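Local coordinates for uncharacterized protein (Pseudomonas aeruginosa, PDB 4O5P), which acts as a type VI secretion phospholipase effector, probably hydrolysing membrane phospholipids with an alpha/beta-hydrolase catalytic domain, at residues G7-P15 against F457-P468; K26-Q34 against F415-V423. All coordinates share one frame; numbering follows the deposited sequence.

Contact 1. Residues G7-P15 against F457-P468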
loop_
_atom_site.group_PDB
_atom_site.type_symbol
_atom_site.label_atom_id
_atom_site.label_comp_id
_atom_site.label_asym_id
_atom_site.label_seq_id
_atom_site.Cartn_x
_atom_site.Cartn_y
_atom_site.Cartn_z
ATOM N N GLY A 7 -2.968 -20.961 3.885
ATOM C CA GLY A 7 -3.285 -20.646 5.267
ATOM C C GLY A 7 -2.385 -19.562 5.822
ATOM O O GLY A 7 -1.579 -18.988 5.099
ATOM N N PHE A 8 -2.503 -19.305 7.119
ATOM C CA PHE A 8 -1.683 -18.296 7.768
ATOM C C PHE A 8 -0.591 -18.925 8.633
ATOM O O PHE A 8 -0.863 -19.866 9.393
ATOM C CB PHE A 8 -2.565 -17.397 8.605
ATOM C CG PHE A 8 -1.807 -16.409 9.442
ATOM C CD1 PHE A 8 -1.311 -15.253 8.888
ATOM C CD2 PHE A 8 -1.596 -16.644 10.796
ATOM C CE1 PHE A 8 -0.619 -14.328 9.675
ATOM C CE2 PHE A 8 -0.898 -15.739 11.574
ATOM C CZ PHE A 8 -0.411 -14.583 11.010
ATOM N N HIS A 9 0.644 -18.429 8.504
ATOM C CA HIS A 9 1.760 -18.952 9.304
ATOM C C HIS A 9 2.701 -17.842 9.746
ATOM O O HIS A 9 2.644 -16.723 9.218
ATOM C CB HIS A 9 2.565 -19.983 8.511
ATOM C CG HIS A 9 1.736 -21.087 7.943
ATOM N ND1 HIS A 9 1.466 -22.246 8.635
ATOM C CD2 HIS A 9 1.108 -21.205 6.751
ATOM C CE1 HIS A 9 0.707 -23.033 7.892
ATOM N NE2 HIS A 9 0.481 -22.426 6.741
ATOM N N ILE A 10 3.547 -18.151 10.727
ATOM C CA ILE A 10 4.679 -17.297 11.057
ATOM C C ILE A 10 5.636 -17.424 9.877
ATOM O O ILE A 10 5.654 -18.476 9.216
ATOM C CB ILE A 10 5.387 -17.787 12.348
ATOM C CG1 ILE A 10 4.451 -17.681 13.540
ATOM C CG2 ILE A 10 6.619 -16.947 12.672
ATOM C CD1 ILE A 10 3.939 -16.252 13.764
ATOM N N ALA A 11 6.417 -16.378 9.603
ATOM C CA ALA A 11 7.509 -16.462 8.635
ATOM C C ALA A 11 8.315 -17.746 8.826
ATOM O O ALA A 11 8.520 -18.180 9.955
ATOM C CB ALA A 11 8.427 -15.274 8.780
ATOM N N PRO A 12 8.761 -18.360 7.719
ATOM C CA PRO A 12 9.644 -19.518 7.863
ATOM C C PRO A 12 11.009 -19.066 8.356
ATOM O O PRO A 12 11.332 -17.878 8.258
ATOM C CB PRO A 12 9.748 -20.065 6.433
ATOM C CG PRO A 12 9.463 -18.884 5.546
ATOM C CD PRO A 12 8.441 -18.065 6.311
ATOM N N THR A 13 11.791 -19.995 8.894
ATOM C CA THR A 13 13.147 -19.694 9.345
ATOM C C THR A 13 13.938 -19.298 8.109
ATOM O O THR A 13 13.606 -19.730 7.005
ATOM C CB THR A 13 13.776 -20.931 10.008
ATOM O OG1 THR A 13 15.033 -20.580 10.590
ATOM C CG2 THR A 13 13.979 -22.048 8.980
ATOM N N HIS A 14 14.946 -18.448 8.262
ATOM C CA HIS A 14 15.718 -18.037 7.095
ATOM C C HIS A 14 16.958 -18.903 6.984
ATOM O O HIS A 14 17.768 -18.916 7.910
ATOM C CB HIS A 14 16.148 -16.581 7.178
ATOM C CG HIS A 14 17.032 -16.166 6.046
ATOM N ND1 HIS A 14 16.547 -15.912 4.781
ATOM C CD2 HIS A 14 18.376 -16.008 5.972
ATOM C CE1 HIS A 14 17.552 -15.598 3.981
ATOM N NE2 HIS A 14 18.673 -15.647 4.680
ATOM N N PRO A 15 17.118 -19.613 5.851
ATOM C CA PRO A 15 18.195 -20.602 5.748
ATOM C C PRO A 15 19.549 -19.924 5.717
ATOM O O PRO A 15 19.698 -18.903 5.034
ATOM C CB PRO A 15 17.922 -21.281 4.410
ATOM C CG PRO A 15 17.187 -20.269 3.619
ATOM C CD PRO A 15 16.328 -19.529 4.610
ATOM N N PHE A 457 16.874 -12.344 12.849
ATOM C CA PHE A 457 15.576 -12.686 12.310
ATOM C C PHE A 457 15.146 -14.038 12.859
ATOM O O PHE A 457 14.052 -14.190 13.377
ATOM C CB PHE A 457 15.609 -12.732 10.777
ATOM C CG PHE A 457 14.348 -13.266 10.185
ATOM C CD1 PHE A 457 14.178 -14.635 9.993
ATOM C CD2 PHE A 457 13.315 -12.406 9.854
ATOM C CE1 PHE A 457 12.998 -15.130 9.470
ATOM C CE2 PHE A 457 12.134 -12.892 9.319
ATOM C CZ PHE A 457 11.976 -14.257 9.126
ATOM N N ASN A 458 16.005 -15.039 12.740
ATOM C CA ASN A 458 15.647 -16.360 13.233
ATOM C C ASN A 458 15.350 -16.408 14.739
ATOM O O ASN A 458 14.570 -17.238 15.185
ATOM C CB ASN A 458 16.706 -17.384 12.822
ATOM C CG ASN A 458 16.719 -17.627 11.315
ATOM O OD1 ASN A 458 15.688 -17.513 10.650
ATOM N ND2 ASN A 458 17.894 -17.959 10.771
ATOM N N ALA A 459 15.940 -15.512 15.527
ATOM C CA ALA A 459 15.577 -15.480 16.951
ATOM C C ALA A 459 14.123 -15.032 17.083
ATOM O O ALA A 459 13.314 -15.624 17.841
ATOM C CB ALA A 459 16.502 -14.559 17.726
ATOM N N TRP A 460 13.782 -13.986 16.333
ATOM C CA TRP A 460 12.382 -13.598 16.276
ATOM C C TRP A 460 11.494 -14.753 15.800
ATOM O O TRP A 460 10.482 -15.077 16.420
ATOM C CB TRP A 460 12.182 -12.378 15.379
ATOM C CG TRP A 460 10.754 -11.963 15.371
ATOM C CD1 TRP A 460 10.134 -11.134 16.264
ATOM C CD2 TRP A 460 9.744 -12.408 14.469
ATOM N NE1 TRP A 460 8.805 -11.010 15.948
ATOM C CE2 TRP A 460 8.537 -11.786 14.845
ATOM C CE3 TRP A 460 9.746 -13.257 13.354
ATOM C CZ2 TRP A 460 7.337 -11.987 14.158
ATOM C CZ3 TRP A 460 8.551 -13.477 12.678
ATOM C CH2 TRP A 460 7.365 -12.833 13.078
ATOM N N GLN A 461 11.878 -15.386 14.700
ATOM C CA GLN A 461 11.045 -16.407 14.096
ATOM C C GLN A 461 10.782 -17.536 15.076
ATOM O O GLN A 461 9.667 -18.059 15.158
ATOM C CB GLN A 461 11.712 -16.947 12.839
ATOM C CG GLN A 461 10.791 -17.774 11.961
ATOM C CD GLN A 461 10.620 -19.204 12.442
ATOM O OE1 GLN A 461 11.503 -19.766 13.096
ATOM N NE2 GLN A 461 9.476 -19.801 12.119
ATOM N N ALA A 462 11.818 -17.887 15.832
ATOM C CA ALA A 462 11.741 -18.978 16.791
ATOM C C ALA A 462 10.909 -18.656 18.034
ATOM O O ALA A 462 10.294 -19.566 18.596
ATOM C CB ALA A 462 13.148 -19.456 17.176
ATOM N N GLN A 463 10.882 -17.397 18.480
ATOM C CA GLN A 463 10.036 -17.079 19.650
ATOM C C GLN A 463 8.568 -16.863 19.302
ATOM O O GLN A 463 7.696 -16.882 20.176
ATOM C CB GLN A 463 10.539 -15.840 20.396
ATOM C CG GLN A 463 10.516 -14.549 19.564
ATOM C CD GLN A 463 9.174 -13.836 19.572
ATOM O OE1 GLN A 463 8.471 -13.787 20.592
ATOM N NE2 GLN A 463 8.811 -13.268 18.420
ATOM N N ALA A 464 8.303 -16.614 18.026
ATOM C CA ALA A 464 6.959 -16.283 17.600
ATOM C C ALA A 464 6.064 -17.502 17.753
ATOM O O ALA A 464 6.500 -18.638 17.517
ATOM C CB ALA A 464 6.972 -15.798 16.157
ATOM N N LYS A 465 4.811 -17.258 18.134
ATOM C CA LYS A 465 3.866 -18.339 18.394
ATOM C C LYS A 465 2.778 -18.405 17.335
ATOM O O LYS A 465 2.234 -17.383 16.902
ATOM C CB LYS A 465 3.241 -18.214 19.790
ATOM C CG LYS A 465 4.098 -18.793 20.923
ATOM C CD LYS A 465 3.563 -18.387 22.309
ATOM C CE LYS A 465 4.480 -18.908 23.422
ATOM N NZ LYS A 465 4.280 -18.212 24.738
ATOM N N ALA A 466 2.466 -19.632 16.933
ATOM C CA ALA A 466 1.415 -19.889 15.958
ATOM C C ALA A 466 0.058 -19.416 16.464
ATOM O O ALA A 466 -0.256 -19.529 17.654
ATOM C CB ALA A 466 1.361 -21.380 15.636
ATOM N N GLY A 467 -0.745 -18.874 15.555
ATOM C CA GLY A 467 -2.139 -18.602 15.845
ATOM C C GLY A 467 -2.714 -17.844 14.674
ATOM O O GLY A 467 -2.000 -17.560 13.722
ATOM N N PRO A 468 -4.005 -17.506 14.737
ATOM C CA PRO A 468 -4.566 -16.673 13.667
ATOM C C PRO A 468 -3.933 -15.287 13.718
ATOM O O PRO A 468 -3.315 -14.913 14.725
ATOM C CB PRO A 468 -6.055 -16.575 14.039
ATOM C CG PRO A 468 -6.086 -16.798 15.561
ATOM C CD PRO A 468 -4.986 -17.821 15.796
HETATM O O HOH W 1 -0.487 -19.985 12.261
HETATM O O HOH W 2 14.057 -19.746 13.272
#
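I10 lays its CG2 against CB of A464 at 3.7 Å and close to the six-membered ring of W460, while CD1 reaches on toward the carbonyl of K465. It sits at the end of strand 7-10, which pairs in parallel with strand 370-375 in the mixed sheet of an alpha/beta-hydrolase-type fold; the tail after that strand runs across helix 451-463. A11 continues the apolar row, its CB 3.7 Å from CZ of F457. Two side-chain amides then hold the backbone at A11 and at H14. The amide of Q461, swung back by a bend at chi2 (-80°), donates from NE2 to A11 O at 2.9 Å, close to head-on to the carbonyl. Further along, N458 grips the backbone of H14 twice. N458 OD1 takes the N-H of H14 on an in-plane lone pair, nearly straight at 175°, and N458 ND2 returns a bond to H14 O at 3.0 Å, so both ends of one amide are used and its rotation is fixed. A water joins T13 OG1, N458 O and Q461 OE1. At the other end, G467 O meets the edge of the F8 ring, 3.0 Å from CE2.

Contact 2. Residues K26-Q34 against F415-V423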
loop_
_atom_site.group_PDB
_atom_site.type_symbol
_atom_site.label_atom_id
_atom_site.label_comp_id
_atom_site.label_asym_id
_atom_site.label_seq_id
_atom_site.Cartn_x
_atom_site.Cartn_y
_atom_site.Cartn_z
ATOM N N LYS A 26 17.258 -26.845 -10.313
ATOM C CA LYS A 26 16.368 -25.751 -9.898
ATOM C C LYS A 26 16.062 -24.832 -11.083
ATOM O O LYS A 26 14.891 -24.476 -11.352
ATOM C CB LYS A 26 16.993 -24.943 -8.745
ATOM C CG LYS A 26 16.500 -23.494 -8.683
ATOM C CD LYS A 26 17.157 -22.674 -7.576
ATOM C CE LYS A 26 16.552 -22.975 -6.212
ATOM N NZ LYS A 26 16.904 -21.938 -5.175
ATOM N N LEU A 27 17.128 -24.473 -11.795
ATOM C CA LEU A 27 17.029 -23.575 -12.935
ATOM C C LEU A 27 16.252 -24.272 -14.042
ATOM O O LEU A 27 15.385 -23.658 -14.702
ATOM C CB LEU A 27 18.425 -23.192 -13.426
ATOM C CG LEU A 27 19.466 -22.724 -12.401
ATOM C CD1 LEU A 27 20.781 -22.341 -13.071
ATOM C CD2 LEU A 27 18.937 -21.554 -11.588
ATOM N N SER A 28 16.565 -25.559 -14.232
ATOM C CA SER A 28 15.897 -26.371 -15.239
ATOM C C SER A 28 14.397 -26.324 -15.018
ATOM O O SER A 28 13.644 -26.122 -15.955
ATOM C CB SER A 28 16.389 -27.824 -15.209
ATOM O OG SER A 28 17.663 -27.942 -15.809
ATOM N N GLU A 29 13.970 -26.467 -13.766
ATOM C CA GLU A 29 12.545 -26.518 -13.450
ATOM C C GLU A 29 11.842 -25.180 -13.615
ATOM O O GLU A 29 10.679 -25.126 -14.058
ATOM C CB GLU A 29 12.334 -27.026 -12.032
ATOM C CG GLU A 29 12.783 -28.452 -11.835
ATOM C CD GLU A 29 12.478 -28.950 -10.447
ATOM O OE1 GLU A 29 11.544 -28.407 -9.820
ATOM O OE2 GLU A 29 13.171 -29.878 -9.986
ATOM N N ASN A 30 12.517 -24.100 -13.236
ATOM C CA ASN A 30 11.901 -22.779 -13.440
ATOM C C ASN A 30 11.661 -22.549 -14.944
ATOM O O ASN A 30 10.548 -22.159 -15.388
ATOM C CB ASN A 30 12.772 -21.706 -12.781
ATOM C CG ASN A 30 12.435 -20.296 -13.226
ATOM O OD1 ASN A 30 13.070 -19.765 -14.140
ATOM N ND2 ASN A 30 11.469 -19.655 -12.542
ATOM N N ILE A 31 12.693 -22.866 -15.730
ATOM C CA ILE A 31 12.587 -22.804 -17.186
ATOM C C ILE A 31 11.422 -23.668 -17.656
ATOM O O ILE A 31 10.584 -23.210 -18.429
ATOM C CB ILE A 31 13.905 -23.241 -17.858
ATOM C CG1 ILE A 31 14.950 -22.133 -17.704
ATOM C CG2 ILE A 31 13.691 -23.563 -19.342
ATOM C CD1 ILE A 31 16.378 -22.621 -17.650
ATOM N N LEU A 32 11.360 -24.901 -17.154
ATOM C CA LEU A 32 10.354 -25.880 -17.562
ATOM C C LEU A 32 8.939 -25.350 -17.365
ATOM O O LEU A 32 8.065 -25.541 -18.229
ATOM C CB LEU A 32 10.520 -27.216 -16.811
ATOM C CG LEU A 32 11.733 -28.141 -17.034
ATOM C CD1 LEU A 32 11.376 -29.610 -16.852
ATOM C CD2 LEU A 32 12.457 -27.913 -18.367
ATOM N N LYS A 33 8.717 -24.688 -16.230
ATOM C CA LYS A 33 7.433 -24.039 -15.965
ATOM C C LYS A 33 7.144 -22.934 -16.974
ATOM O O LYS A 33 6.016 -22.810 -17.470
ATOM C CB LYS A 33 7.386 -23.476 -14.537
ATOM C CG LYS A 33 6.844 -24.466 -13.535
ATOM C CD LYS A 33 6.784 -23.898 -12.132
ATOM C CE LYS A 33 6.872 -25.038 -11.130
ATOM N NZ LYS A 33 6.321 -24.669 -9.789
ATOM N N GLN A 34 8.151 -22.123 -17.275
ATOM C CA GLN A 34 7.953 -21.072 -18.272
ATOM C C GLN A 34 7.584 -21.602 -19.660
ATOM O O GLN A 34 6.861 -20.938 -20.406
ATOM C CB GLN A 34 9.189 -20.189 -18.353
ATOM C CG GLN A 34 9.378 -19.358 -17.101
ATOM C CD GLN A 34 10.804 -18.934 -16.925
ATOM O OE1 GLN A 34 11.597 -19.021 -17.858
ATOM N NE2 GLN A 34 11.153 -18.487 -15.719
ATOM N N PHE A 415 10.115 -17.596 -7.728
ATOM C CA PHE A 415 10.942 -18.441 -8.575
ATOM C C PHE A 415 10.293 -19.825 -8.673
ATOM O O PHE A 415 10.292 -20.459 -9.740
ATOM C CB PHE A 415 12.373 -18.517 -8.029
ATOM C CG PHE A 415 13.382 -18.979 -9.040
ATOM C CD1 PHE A 415 14.021 -18.068 -9.869
ATOM C CD2 PHE A 415 13.681 -20.333 -9.174
ATOM C CE1 PHE A 415 14.954 -18.488 -10.808
ATOM C CE2 PHE A 415 14.611 -20.765 -10.119
ATOM C CZ PHE A 415 15.245 -19.841 -10.939
ATOM N N GLU A 416 9.696 -20.265 -7.568
ATOM C CA GLU A 416 9.095 -21.586 -7.517
ATOM C C GLU A 416 7.888 -21.614 -8.417
ATOM O O GLU A 416 7.532 -22.668 -8.957
ATOM C CB GLU A 416 8.624 -21.910 -6.098
ATOM C CG GLU A 416 9.254 -23.129 -5.450
ATOM C CD GLU A 416 9.290 -24.351 -6.348
ATOM O OE1 GLU A 416 10.242 -24.466 -7.147
ATOM O OE2 GLU A 416 8.379 -25.200 -6.247
ATOM N N ALA A 417 7.246 -20.458 -8.578
ATOM C CA ALA A 417 5.975 -20.435 -9.294
ATOM C C ALA A 417 6.176 -20.178 -10.778
ATOM O O ALA A 417 5.212 -20.102 -11.543
ATOM C CB ALA A 417 5.017 -19.410 -8.665
ATOM N N GLY A 418 7.431 -20.054 -11.188
ATOM C CA GLY A 418 7.758 -19.939 -12.601
ATOM C C GLY A 418 8.092 -18.531 -13.073
ATOM O O GLY A 418 8.132 -18.274 -14.270
ATOM N N ALA A 419 8.356 -17.621 -12.139
ATOM C CA ALA A 419 8.655 -16.221 -12.491
ATOM C C ALA A 419 9.951 -16.031 -13.292
ATOM O O ALA A 419 10.964 -16.672 -13.006
ATOM C CB ALA A 419 8.674 -15.344 -11.231
ATOM N N PRO A 420 9.922 -15.135 -14.300
ATOM C CA PRO A 420 11.112 -14.888 -15.117
ATOM C C PRO A 420 12.121 -14.070 -14.338
ATOM O O PRO A 420 12.245 -12.859 -14.568
ATOM C CB PRO A 420 10.567 -14.068 -16.299
ATOM C CG PRO A 420 9.086 -14.316 -16.294
ATOM C CD PRO A 420 8.748 -14.422 -14.830
ATOM N N LEU A 421 12.831 -14.727 -13.422
ATOM C CA LEU A 421 13.755 -14.029 -12.528
ATOM C C LEU A 421 15.219 -14.318 -12.850
ATOM O O LEU A 421 15.586 -15.452 -13.183
ATOM C CB LEU A 421 13.459 -14.404 -11.069
ATOM C CG LEU A 421 12.221 -13.763 -10.453
ATOM C CD1 LEU A 421 11.892 -14.339 -9.075
ATOM C CD2 LEU A 421 12.430 -12.234 -10.381
ATOM N N GLN A 422 16.060 -13.297 -12.757
ATOM C CA GLN A 422 17.495 -13.511 -12.896
ATOM C C GLN A 422 17.993 -14.313 -11.694
ATOM O O GLN A 422 17.375 -14.288 -10.620
ATOM C CB GLN A 422 18.230 -12.174 -12.980
ATOM C CG GLN A 422 17.689 -11.217 -14.059
ATOM C CD GLN A 422 18.106 -9.784 -13.823
ATOM O OE1 GLN A 422 19.034 -9.520 -13.058
ATOM N NE2 GLN A 422 17.414 -8.841 -14.471
ATOM N N VAL A 423 19.096 -15.037 -11.871
ATOM C CA VAL A 423 19.759 -15.674 -10.732
ATOM C C VAL A 423 21.146 -15.076 -10.600
ATOM O O VAL A 423 21.617 -14.402 -11.518
ATOM C CB VAL A 423 19.883 -17.201 -10.918
ATOM C CG1 VAL A 423 18.528 -17.802 -11.246
ATOM C CG2 VAL A 423 20.895 -17.522 -12.020
HETATM O O HOH W 3 13.990 -17.394 -14.749
#
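K26 begins the contact with its aliphatic part, CG resting 3.6 Å from CE2 of F415, while its NZ turns away to the carbonyl of T21. One residue on, L27 turns CD2 to two neighbours, CG1 of V423 at 3.8 Å and CZ of F415; with CG anti to the carbonyl carbon (chi1 -48°), the end of the leucine comes nearer the opposing segment than its CB does. N30 is the centre of the interface. Its amide lies over one face of the F415 ring, the two planes only 15° apart, and ND2 sits above the ring centre. N30 ND2 donates twice: to F415 O at 3.1 Å, on a lone pair in the carbonyl plane, and to A419 O with an almost straight N-H (171°), though from a direction tilted out of that carbonyl's plane. OD1 takes a hydrogen bond from a water that also donates to L421 O, so stacking and hydrogen bonds together fix the asparagine's rotation.

The two carbonyls bound by ND2 lie on either side of the end of helix 403-416, F415 in its last turn and A419 just past G418, where the helix closes in a Schellman motif with G418 at positive phi. F415 O therefore serves both the N-H of G418 and ND2 of N30. The bare CA of G418 lies 4.0 Å from CB of K33, a close approach of helix 24-34 to the turn. K33 extends past this glycine and brings NZ toward E416 O, at a separation too short to be trusted in detail, with E416 OE2 farther off at 4.1 Å. Last comes Q34, whose CG packs 3.3 Å from G418 O and whose NE2 gives that oxygen a weak bond, while OE1 is held by R437.

Contacts 1 and 2 have centres 26 Å apart and nearest atoms about 9 Å apart, without touching. Contact 2 is nested inside the chain loop closed by contact 1: strand 7-10 is followed by helix 24-34, and both meet regions some 400 residues later. Helix 403-416 links the two sites, since its side chains touch H14 and F457 of contact 1 while its C-terminal end forms part of contact 2. Contact 1 lies at the strand 7-10 side of the mixed sheet, contact 2 near its strands 62-71 and 225-236. The N-terminal region thus meets the later chain twice, once (457-468) near the start of the C-terminal family region; the sheet is probably that of the catalytic domain.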